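Side-chain contacts in SusD superfamily protein (Bacteroides thetaiotaomicron, PDB 3MCX), which is of unknown function but, as a SusD-family protein of the outer membrane, probably binds glycans for uptake at the cell surface: residues N44-G49 and N349-I354; N200-Q205 and G233-L238; L207-Y212 and D223-V228. All coordinates share one frame; numbering follows the deposited sequence. Where two conformers were deposited one is given.

Contact 1 (N44-G49 and N349-I354)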
loop_
_atom_site.group_PDB
_atom_site.type_symbol
_atom_site.label_atom_id
_atom_site.label_comp_id
_atom_site.label_asym_id
_atom_site.label_seq_id
_atom_site.Cartn_x
_atom_site.Cartn_y
_atom_site.Cartn_z
ATOM N N ASN A 44 2.642 0.521 -9.556
ATOM C CA ASN A 44 1.677 -0.571 -9.465
ATOM C C ASN A 44 1.261 -0.920 -8.030
ATOM O O ASN A 44 0.058 -1.042 -7.767
ATOM C CB ASN A 44 2.191 -1.802 -10.194
ATOM C CG ASN A 44 2.352 -1.543 -11.663
ATOM O OD1 ASN A 44 3.292 -0.862 -12.082
ATOM N ND2 ASN A 44 1.433 -2.111 -12.489
ATOM N N TYR A 45 2.214 -1.035 -7.107
ATOM C CA TYR A 45 1.869 -1.413 -5.728
ATOM C C TYR A 45 1.334 -0.221 -4.901
ATOM O O TYR A 45 0.889 -0.399 -3.754
ATOM C CB TYR A 45 3.025 -2.106 -5.031
ATOM C CG TYR A 45 3.323 -3.491 -5.580
ATOM C CD1 TYR A 45 4.105 -3.666 -6.710
ATOM C CD2 TYR A 45 2.821 -4.616 -4.954
ATOM C CE1 TYR A 45 4.392 -4.933 -7.195
ATOM C CE2 TYR A 45 3.114 -5.893 -5.444
ATOM C CZ TYR A 45 3.896 -6.030 -6.544
ATOM O OH TYR A 45 4.200 -7.286 -7.023
ATOM N N TRP A 46 1.450 0.979 -5.458
ATOM C CA TRP A 46 0.909 2.178 -4.829
ATOM C C TRP A 46 -0.580 2.259 -5.127
ATOM O O TRP A 46 -1.406 2.305 -4.204
ATOM C CB TRP A 46 1.696 3.400 -5.310
ATOM C CG TRP A 46 1.437 4.673 -4.573
ATOM C CD1 TRP A 46 0.353 4.995 -3.823
ATOM C CD2 TRP A 46 2.294 5.827 -4.592
ATOM N NE1 TRP A 46 0.506 6.304 -3.340
ATOM C CE2 TRP A 46 1.683 6.821 -3.820
ATOM C CE3 TRP A 46 3.535 6.116 -5.199
ATOM C CZ2 TRP A 46 2.272 8.080 -3.616
ATOM C CZ3 TRP A 46 4.114 7.368 -4.997
ATOM C CH2 TRP A 46 3.483 8.331 -4.221
ATOM N N TYR A 47 -0.951 2.254 -6.397
ATOM C CA TYR A 47 -2.348 2.503 -6.741
ATOM C C TYR A 47 -3.226 1.277 -6.892
ATOM O O TYR A 47 -4.457 1.400 -6.956
ATOM C CB TYR A 47 -2.478 3.451 -7.939
ATOM C CG TYR A 47 -1.791 3.024 -9.215
ATOM C CD1 TYR A 47 -2.135 1.836 -9.871
ATOM C CD2 TYR A 47 -0.887 3.849 -9.849
ATOM C CE1 TYR A 47 -1.510 1.457 -11.085
ATOM C CE2 TYR A 47 -0.273 3.508 -11.033
ATOM C CZ TYR A 47 -0.584 2.301 -11.647
ATOM O OH TYR A 47 0.036 1.951 -12.843
ATOM N N TYR A 48 -2.649 0.056 -6.900
ATOM C CA TYR A 48 -3.467 -1.165 -6.986
ATOM C C TYR A 48 -4.564 -1.215 -5.935
ATOM O O TYR A 48 -5.737 -1.422 -6.281
ATOM C CB TYR A 48 -2.579 -2.403 -6.908
ATOM C CG TYR A 48 -3.321 -3.730 -6.955
ATOM C CD1 TYR A 48 -3.785 -4.254 -8.137
ATOM C CD2 TYR A 48 -3.581 -4.452 -5.784
ATOM C CE1 TYR A 48 -4.441 -5.476 -8.179
ATOM C CE2 TYR A 48 -4.252 -5.667 -5.816
ATOM C CZ TYR A 48 -4.683 -6.159 -7.021
ATOM O OH TYR A 48 -5.343 -7.357 -7.086
ATOM N N GLY A 49 -4.217 -0.942 -4.694
ATOM C CA GLY A 49 -5.157 -1.056 -3.591
ATOM C C GLY A 49 -6.189 0.045 -3.535
ATOM O O GLY A 49 -7.088 0.004 -2.698
ATOM N N ASN A 349 7.567 13.862 -5.414
ATOM C CA ASN A 349 6.917 13.460 -4.178
ATOM C C ASN A 349 7.596 12.216 -3.633
ATOM O O ASN A 349 7.825 11.227 -4.360
ATOM C CB ASN A 349 5.418 13.195 -4.389
ATOM C CG ASN A 349 4.562 13.602 -3.203
ATOM O OD1 ASN A 349 3.933 14.666 -3.247
ATOM N ND2 ASN A 349 4.547 12.782 -2.126
ATOM N N ASN A 350 7.872 12.225 -2.337
ATOM C CA ASN A 350 8.291 10.996 -1.662
ATOM C C ASN A 350 7.164 9.962 -1.665
ATOM O O ASN A 350 6.000 10.272 -1.956
ATOM C CB ASN A 350 8.715 11.281 -0.229
ATOM C CG ASN A 350 10.132 11.783 -0.115
ATOM O OD1 ASN A 350 10.828 12.045 -1.114
ATOM N ND2 ASN A 350 10.562 12.001 1.136
ATOM N N ILE A 351 7.504 8.729 -1.332
ATOM C CA ILE A 351 6.560 7.626 -1.277
ATOM C C ILE A 351 6.397 7.175 0.177
ATOM O O ILE A 351 7.217 6.401 0.713
ATOM C CB ILE A 351 7.008 6.411 -2.124
ATOM C CG1 ILE A 351 7.477 6.827 -3.539
ATOM C CG2 ILE A 351 5.842 5.455 -2.215
ATOM C CD1 ILE A 351 7.880 5.601 -4.405
ATOM N N CYS A 352 5.322 7.621 0.821
ATOM C CA CYS A 352 5.056 7.194 2.178
ATOM C C CYS A 352 4.443 5.804 2.128
ATOM O O CYS A 352 3.413 5.573 1.450
ATOM C CB CYS A 352 4.101 8.173 2.849
ATOM S SG CYS A 352 3.732 7.689 4.555
ATOM N N ILE A 353 5.135 4.847 2.749
ATOM C CA ILE A 353 4.721 3.457 2.764
ATOM C C ILE A 353 3.727 3.169 3.883
ATOM O O ILE A 353 2.761 2.448 3.672
ATOM C CB ILE A 353 5.962 2.531 2.870
ATOM C CG1 ILE A 353 6.976 2.810 1.768
ATOM C CG2 ILE A 353 5.536 1.020 2.901
ATOM C CD1 ILE A 353 6.465 2.627 0.345
ATOM N N ILE A 354 3.952 3.735 5.071
ATOM C CA ILE A 354 2.990 3.609 6.165
ATOM C C ILE A 354 3.135 4.811 7.094
ATOM O O ILE A 354 4.233 5.305 7.330
ATOM C CB ILE A 354 3.132 2.243 6.907
ATOM C CG1 ILE A 354 2.024 2.040 7.936
ATOM C CG2 ILE A 354 4.510 2.109 7.535
ATOM C CD1 ILE A 354 1.783 0.560 8.293
#
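Trp46 reaches from helix 44-51 to Ile351, at the start of strand 351-355. Its CB already heads for the strand. CG lies anti to the backbone N (chi1 -169°), and this carries the indole toward the strand, six-membered ring first. CE3 meets Ile351 CG2 at 3.8 Å. The next atom, CZ3, touches both branches of the isoleucine and comes within 3.7 Å of Ile351 CG1. Ile351 CG2 sits over one ring face, toward the rim, in a CH-pi contact 4.0 Å from the six-membered centroid. At the far end, CH2 lies 3.9 Å from Asn350 O. That oxygen is itself held by Asn349 ND2 at 2.9 Å, in a nearly straight bond to a lone pair in the carbonyl plane. NE1 gives a weak hydrogen bond to Gly416 O, and Phe338 meets the ring edge-to-face. Replacing Trp46 with an alanine would probably leave Ile351 CG2 without its aromatic face and open a gap between helix and strand. The strand pairs antiparallel with 256-260, and further along Ile353 and Ile354 both face Phe258, the pattern of a classic beta bulge.

Contact 2 (N200-Q205 and G233-L238)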
loop_
_atom_site.group_PDB
_atom_site.type_symbol
_atom_site.label_atom_id
_atom_site.label_comp_id
_atom_site.label_asym_id
_atom_site.label_seq_id
_atom_site.Cartn_x
_atom_site.Cartn_y
_atom_site.Cartn_z
ATOM N N ASN A 200 12.825 1.537 10.393
ATOM C CA ASN A 200 13.184 1.409 11.796
ATOM C C ASN A 200 12.183 0.511 12.544
ATOM O O ASN A 200 11.274 -0.061 11.934
ATOM C CB ASN A 200 13.339 2.789 12.447
ATOM C CG ASN A 200 12.008 3.515 12.657
ATOM O OD1 ASN A 200 10.939 2.995 12.311
ATOM N ND2 ASN A 200 12.084 4.739 13.211
ATOM N N TYR A 201 12.371 0.389 13.861
ATOM C CA TYR A 201 11.541 -0.487 14.683
ATOM C C TYR A 201 10.058 -0.112 14.561
ATOM O O TYR A 201 9.198 -0.995 14.462
ATOM C CB TYR A 201 12.027 -0.438 16.153
ATOM C CG TYR A 201 11.148 -1.185 17.118
ATOM C CD1 TYR A 201 10.072 -0.568 17.737
ATOM C CD2 TYR A 201 11.396 -2.532 17.404
ATOM C CE1 TYR A 201 9.270 -1.277 18.633
ATOM C CE2 TYR A 201 10.613 -3.233 18.296
ATOM C CZ TYR A 201 9.558 -2.607 18.894
ATOM O OH TYR A 201 8.795 -3.330 19.756
ATOM N N TRP A 202 9.790 1.189 14.614
ATOM C CA TRP A 202 8.413 1.706 14.589
ATOM C C TRP A 202 7.734 1.379 13.269
ATOM O O TRP A 202 6.572 0.956 13.267
ATOM C CB TRP A 202 8.395 3.210 14.929
ATOM C CG TRP A 202 9.171 3.446 16.171
ATOM C CD1 TRP A 202 10.398 4.036 16.276
ATOM C CD2 TRP A 202 8.845 2.962 17.478
ATOM N NE1 TRP A 202 10.824 3.993 17.563
ATOM C CE2 TRP A 202 9.909 3.313 18.326
ATOM C CE3 TRP A 202 7.755 2.268 18.017
ATOM C CZ2 TRP A 202 9.921 3.006 19.693
ATOM C CZ3 TRP A 202 7.756 1.974 19.362
ATOM C CH2 TRP A 202 8.843 2.323 20.187
ATOM N N ALA A 203 8.446 1.554 12.158
ATOM C CA ALA A 203 7.930 1.196 10.846
ATOM C C ALA A 203 7.609 -0.301 10.775
ATOM O O ALA A 203 6.593 -0.717 10.220
ATOM C CB ALA A 203 8.951 1.542 9.754
ATOM N N ALA A 204 8.529 -1.116 11.269
ATOM C CA ALA A 204 8.339 -2.557 11.224
ATOM C C ALA A 204 7.138 -3.037 12.061
ATOM O O ALA A 204 6.365 -3.882 11.612
ATOM C CB ALA A 204 9.641 -3.312 11.633
ATOM N N GLN A 205 6.955 -2.485 13.249
ATOM C CA GLN A 205 5.776 -2.832 14.039
ATOM C C GLN A 205 4.510 -2.319 13.357
ATOM O O GLN A 205 3.500 -3.017 13.378
ATOM C CB GLN A 205 5.887 -2.281 15.470
ATOM C CG GLN A 205 6.742 -3.105 16.404
ATOM C CD GLN A 205 6.019 -4.384 16.847
ATOM O OE1 GLN A 205 5.781 -5.278 16.045
ATOM N NE2 GLN A 205 5.646 -4.446 18.111
ATOM N N GLY A 233 7.675 7.371 21.812
ATOM C CA GLY A 233 8.484 8.356 22.526
ATOM C C GLY A 233 8.437 9.766 21.949
ATOM O O GLY A 233 9.438 10.495 22.012
ATOM N N GLY A 234 7.277 10.153 21.419
ATOM C CA GLY A 234 7.084 11.469 20.826
ATOM C C GLY A 234 7.807 11.649 19.504
ATOM O O GLY A 234 7.961 12.768 19.050
ATOM N N ARG A 235 8.252 10.563 18.877
ATOM C CA ARG A 235 8.967 10.672 17.608
ATOM C C ARG A 235 8.026 10.926 16.436
ATOM O O ARG A 235 8.450 11.421 15.371
ATOM C CB ARG A 235 9.803 9.408 17.356
ATOM C CG ARG A 235 10.966 9.224 18.304
ATOM C CD ARG A 235 11.692 7.949 17.985
ATOM N NE ARG A 235 12.819 7.682 18.861
ATOM C CZ ARG A 235 12.828 6.814 19.875
ATOM N NH1 ARG A 235 11.729 6.135 20.227
ATOM N NH2 ARG A 235 13.949 6.622 20.565
ATOM N N TYR A 236 6.748 10.575 16.623
ATOM C CA TYR A 236 5.712 10.702 15.584
ATOM C C TYR A 236 4.470 11.306 16.219
ATOM O O TYR A 236 4.218 11.099 17.415
ATOM C CB TYR A 236 5.351 9.334 14.955
ATOM C CG TYR A 236 6.583 8.610 14.451
ATOM C CD1 TYR A 236 7.155 8.963 13.247
ATOM C CD2 TYR A 236 7.225 7.639 15.224
ATOM C CE1 TYR A 236 8.317 8.363 12.797
ATOM C CE2 TYR A 236 8.382 7.017 14.765
ATOM C CZ TYR A 236 8.929 7.375 13.566
ATOM O OH TYR A 236 10.102 6.794 13.123
ATOM N N GLN A 237 3.714 12.073 15.433
ATOM C CA GLN A 237 2.535 12.823 15.906
ATOM C C GLN A 237 1.467 12.809 14.829
ATOM O O GLN A 237 1.786 13.046 13.660
ATOM C CB GLN A 237 2.880 14.315 16.146
ATOM C CG GLN A 237 3.593 14.670 17.412
ATOM C CD GLN A 237 3.704 16.176 17.592
ATOM O OE1 GLN A 237 3.087 16.965 16.848
ATOM N NE2 GLN A 237 4.490 16.592 18.574
ATOM N N LEU A 238 0.204 12.591 15.203
ATOM C CA LEU A 238 -0.910 12.737 14.267
ATOM C C LEU A 238 -1.006 14.203 13.793
ATOM O O LEU A 238 -0.757 15.147 14.572
ATOM C CB LEU A 238 -2.238 12.308 14.933
ATOM C CG LEU A 238 -2.392 10.819 15.201
ATOM C CD1 LEU A 238 -3.668 10.607 15.986
ATOM C CD2 LEU A 238 -2.403 9.986 13.903
#
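The first torsion of Asn200 (chi1 72°) sets its CG between the backbone N and the carbonyl carbon, which carries ND2 to the phenol oxygen of Tyr236, the side chains meeting from opposite directions. In both Trp202 and Tyr236, CG lies anti to the carbonyl carbon, and the two rings converge beside that amide. Asn200 ND2 donates to Tyr236 OH at 2.9 Å. The amide nitrogen arrives at the edge of the phenol, near its plane, while the phenol oxygen is slightly tilted from the amide plane. ND2 also gives a hydrogen bond to Glu193 O. On the other branch, Asn200 OD1 accepts from Ala203 N at 2.9 Å, almost in line with the C=O bond, as an N-cap. One amide therefore closes the start of helix 201-214 and holds the loop that follows helix 218-231. The two helices are consecutive, and the family belongs to the TPR clan of paired helices. Tyr236 CE2 packs 3.8 Å from Trp202 CB, and Trp202 CD1 lies at the rim of the phenol, in its plane. The phenol and the five-membered ring of the indole meet obliquely, their planes at 63°. The Arg235 side chain, extended from CG to NE, crosses that of Trp202 at about a right angle, yet its guanidinium is tilted only 28° from the indole plane. Its NH1 comes within 3.5 Å of Trp202 NE1, but both are donors with other acceptors: Gln192 O for NE1, Asn232 O for NH1. Arg235 NH2 forms a salt bridge with Glu193.

Contact 3 (L207-Y212 and D223-V228)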
loop_
_atom_site.group_PDB
_atom_site.type_symbol
_atom_site.label_atom_id
_atom_site.label_comp_id
_atom_site.label_asym_id
_atom_site.label_seq_id
_atom_site.Cartn_x
_atom_site.Cartn_y
_atom_site.Cartn_z
ATOM N N LEU A 207 4.068 -1.979 10.107
ATOM C CA LEU A 207 3.803 -2.909 9.007
ATOM C C LEU A 207 3.270 -4.248 9.524
ATOM O O LEU A 207 2.343 -4.834 8.927
ATOM C CB LEU A 207 5.064 -3.156 8.175
ATOM C CG LEU A 207 5.530 -1.947 7.363
ATOM C CD1 LEU A 207 6.973 -2.215 6.853
ATOM C CD2 LEU A 207 4.506 -1.603 6.227
ATOM N N LEU A 208 3.807 -4.733 10.641
ATOM C CA LEU A 208 3.257 -5.937 11.247
ATOM C C LEU A 208 1.784 -5.761 11.630
ATOM O O LEU A 208 1.002 -6.699 11.496
ATOM C CB LEU A 208 4.092 -6.382 12.453
ATOM C CG LEU A 208 5.303 -7.266 12.110
ATOM C CD1 LEU A 208 6.295 -7.291 13.322
ATOM C CD2 LEU A 208 4.838 -8.682 11.745
ATOM N N SER A 209 1.382 -4.571 12.079
ATOM C CA SER A 209 -0.050 -4.360 12.376
ATOM C C SER A 209 -0.907 -4.536 11.133
ATOM O O SER A 209 -2.007 -5.108 11.214
ATOM C CB SER A 209 -0.345 -3.033 13.098
ATOM O OG SER A 209 -0.283 -1.911 12.237
ATOM N N ARG A 210 -0.422 -4.068 9.985
ATOM C CA ARG A 210 -1.108 -4.255 8.729
ATOM C C ARG A 210 -1.166 -5.718 8.354
ATOM O O ARG A 210 -2.195 -6.202 7.923
ATOM C CB ARG A 210 -0.391 -3.437 7.651
ATOM C CG ARG A 210 -1.001 -3.571 6.248
ATOM C CD ARG A 210 -0.145 -2.933 5.185
ATOM N NE ARG A 210 -0.073 -1.484 5.290
ATOM C CZ ARG A 210 0.738 -0.717 4.561
ATOM N NH1 ARG A 210 1.590 -1.255 3.712
ATOM N NH2 ARG A 210 0.686 0.595 4.676
ATOM N N VAL A 211 -0.021 -6.403 8.447
ATOM C CA VAL A 211 0.021 -7.819 8.102
ATOM C C VAL A 211 -0.939 -8.660 8.963
ATOM O O VAL A 211 -1.771 -9.429 8.448
ATOM C CB VAL A 211 1.487 -8.361 8.153
ATOM C CG1 VAL A 211 1.536 -9.867 7.982
ATOM C CG2 VAL A 211 2.342 -7.637 7.128
ATOM N N TYR A 212 -0.803 -8.534 10.279
ATOM C CA TYR A 212 -1.652 -9.297 11.203
ATOM C C TYR A 212 -3.138 -8.989 10.988
ATOM O O TYR A 212 -3.989 -9.878 11.039
ATOM C CB TYR A 212 -1.251 -8.976 12.627
ATOM C CG TYR A 212 -0.001 -9.654 13.158
ATOM C CD1 TYR A 212 0.205 -11.026 13.016
ATOM C CD2 TYR A 212 0.969 -8.910 13.852
ATOM C CE1 TYR A 212 1.343 -11.645 13.560
ATOM C CE2 TYR A 212 2.090 -9.526 14.401
ATOM C CZ TYR A 212 2.284 -10.878 14.244
ATOM O OH TYR A 212 3.404 -11.481 14.803
ATOM N N ASP A 223 -1.580 -5.528 19.415
ATOM C CA ASP A 223 -0.330 -5.398 20.160
ATOM C C ASP A 223 0.727 -4.614 19.365
ATOM O O ASP A 223 1.369 -3.709 19.921
ATOM C CB ASP A 223 0.179 -6.770 20.622
ATOM C CG ASP A 223 -0.715 -7.397 21.695
ATOM O OD1 ASP A 223 -1.474 -6.682 22.351
ATOM O OD2 ASP A 223 -0.679 -8.622 21.815
ATOM N N ALA A 224 0.885 -4.924 18.082
ATOM C CA ALA A 224 1.866 -4.216 17.261
ATOM C C ALA A 224 1.500 -2.755 17.108
ATOM O O ALA A 224 2.362 -1.871 17.240
ATOM C CB ALA A 224 2.029 -4.875 15.893
ATOM N N ALA A 225 0.228 -2.475 16.783
ATOM C CA ALA A 225 -0.206 -1.092 16.556
ATOM C C ALA A 225 -0.066 -0.292 17.841
ATOM O O ALA A 225 0.436 0.816 17.824
ATOM C CB ALA A 225 -1.655 -1.045 16.028
ATOM N N THR A 226 -0.499 -0.844 18.974
ATOM C CA THR A 226 -0.419 -0.085 20.237
ATOM C C THR A 226 1.003 0.099 20.740
ATOM O O THR A 226 1.289 1.071 21.442
ATOM C CB THR A 226 -1.347 -0.637 21.351
ATOM O OG1 THR A 226 -1.057 -2.009 21.611
ATOM C CG2 THR A 226 -2.827 -0.464 20.984
ATOM N N ASP A 227 1.905 -0.814 20.402
ATOM C CA ASP A 227 3.317 -0.580 20.686
ATOM C C ASP A 227 3.740 0.736 20.028
ATOM O O ASP A 227 4.280 1.612 20.719
ATOM C CB ASP A 227 4.156 -1.747 20.177
ATOM C CG ASP A 227 5.633 -1.670 20.562
ATOM O OD1 ASP A 227 6.043 -0.872 21.418
ATOM O OD2 ASP A 227 6.387 -2.473 19.989
ATOM N N VAL A 228 3.424 0.909 18.748
ATOM C CA VAL A 228 3.778 2.159 18.055
ATOM C C VAL A 228 3.099 3.374 18.704
ATOM O O VAL A 228 3.735 4.390 18.982
ATOM C CB VAL A 228 3.440 2.092 16.562
ATOM C CG1 VAL A 228 3.780 3.453 15.878
ATOM C CG2 VAL A 228 4.182 0.893 15.902
#
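Segments 207-212 and 223-228 run nearly antiparallel, their axes 8.0 Å apart at closest and 157° between their directions, and Ser209 CA comes within 5.2 Å of Ala224 CA. Small side chains make this approach possible. Ala224 points its CB at the opposite helix, where it reaches Ser209 N at 3.9 Å and Ser209 CB at 4.1 Å. The methyl group thus rests against backbone as well as side chain. Leu208 adds only a loose touch, its CB 4.3 Å from Ala224 CB. Ser209 points its CB back toward the partner helix. That carbon lies 3.8 Å from Ala225 N and equally near the methyl carbon of Ala225. The pair is an antiparallel helical hairpin, formed by helices 201-214 and 218-231 with a short connection. This is consistent with the placing of the SusD family in the TPR clan, whose folds are built of paired antiparallel helices. The serine hydroxyl does not bond across the interface. Its first torsion (chi1 76°) turns OG back along its own helix, where it hydrogen-bonds to Ala206 O, and OG also bonds Asn362 ND2 of helix 356-370, which gives a buried polar atom two partners. Against Ala225 it makes a plain van der Waals contact: Ser209 OG lies 4.1 Å from Ala225 CB. The Ala225 methyl is covered as well by Val359 and Ala363 of helix 356-370. Glu177 and Asp383, each a zinc ligand seen in a structure of this protein, have side chains about 11 Å from those of Leu208 and Ala225 respectively, and neither carries zinc here.

All three contacts are buried, but contact 1 lies nearest the middle of the chain, with its centre about 5 Å from the chain centre; contacts 3 and 2 lie about 15 and 18 Å out. Contact 1 joins distant parts of the sequence through aromatic and aliphatic packing. Contacts 2 and 3 share helix 201-214 and are more local. Contact 3 is almost wholly small-residue packing, whereas contact 2, with a partly exposed arginine, is the most polar. Asp227 ties these two together, its OD2 taking hydrogen bonds from Tyr201 and Gln205. Arg210 links contact 3 to contact 1 through Ile353 O, on the strand.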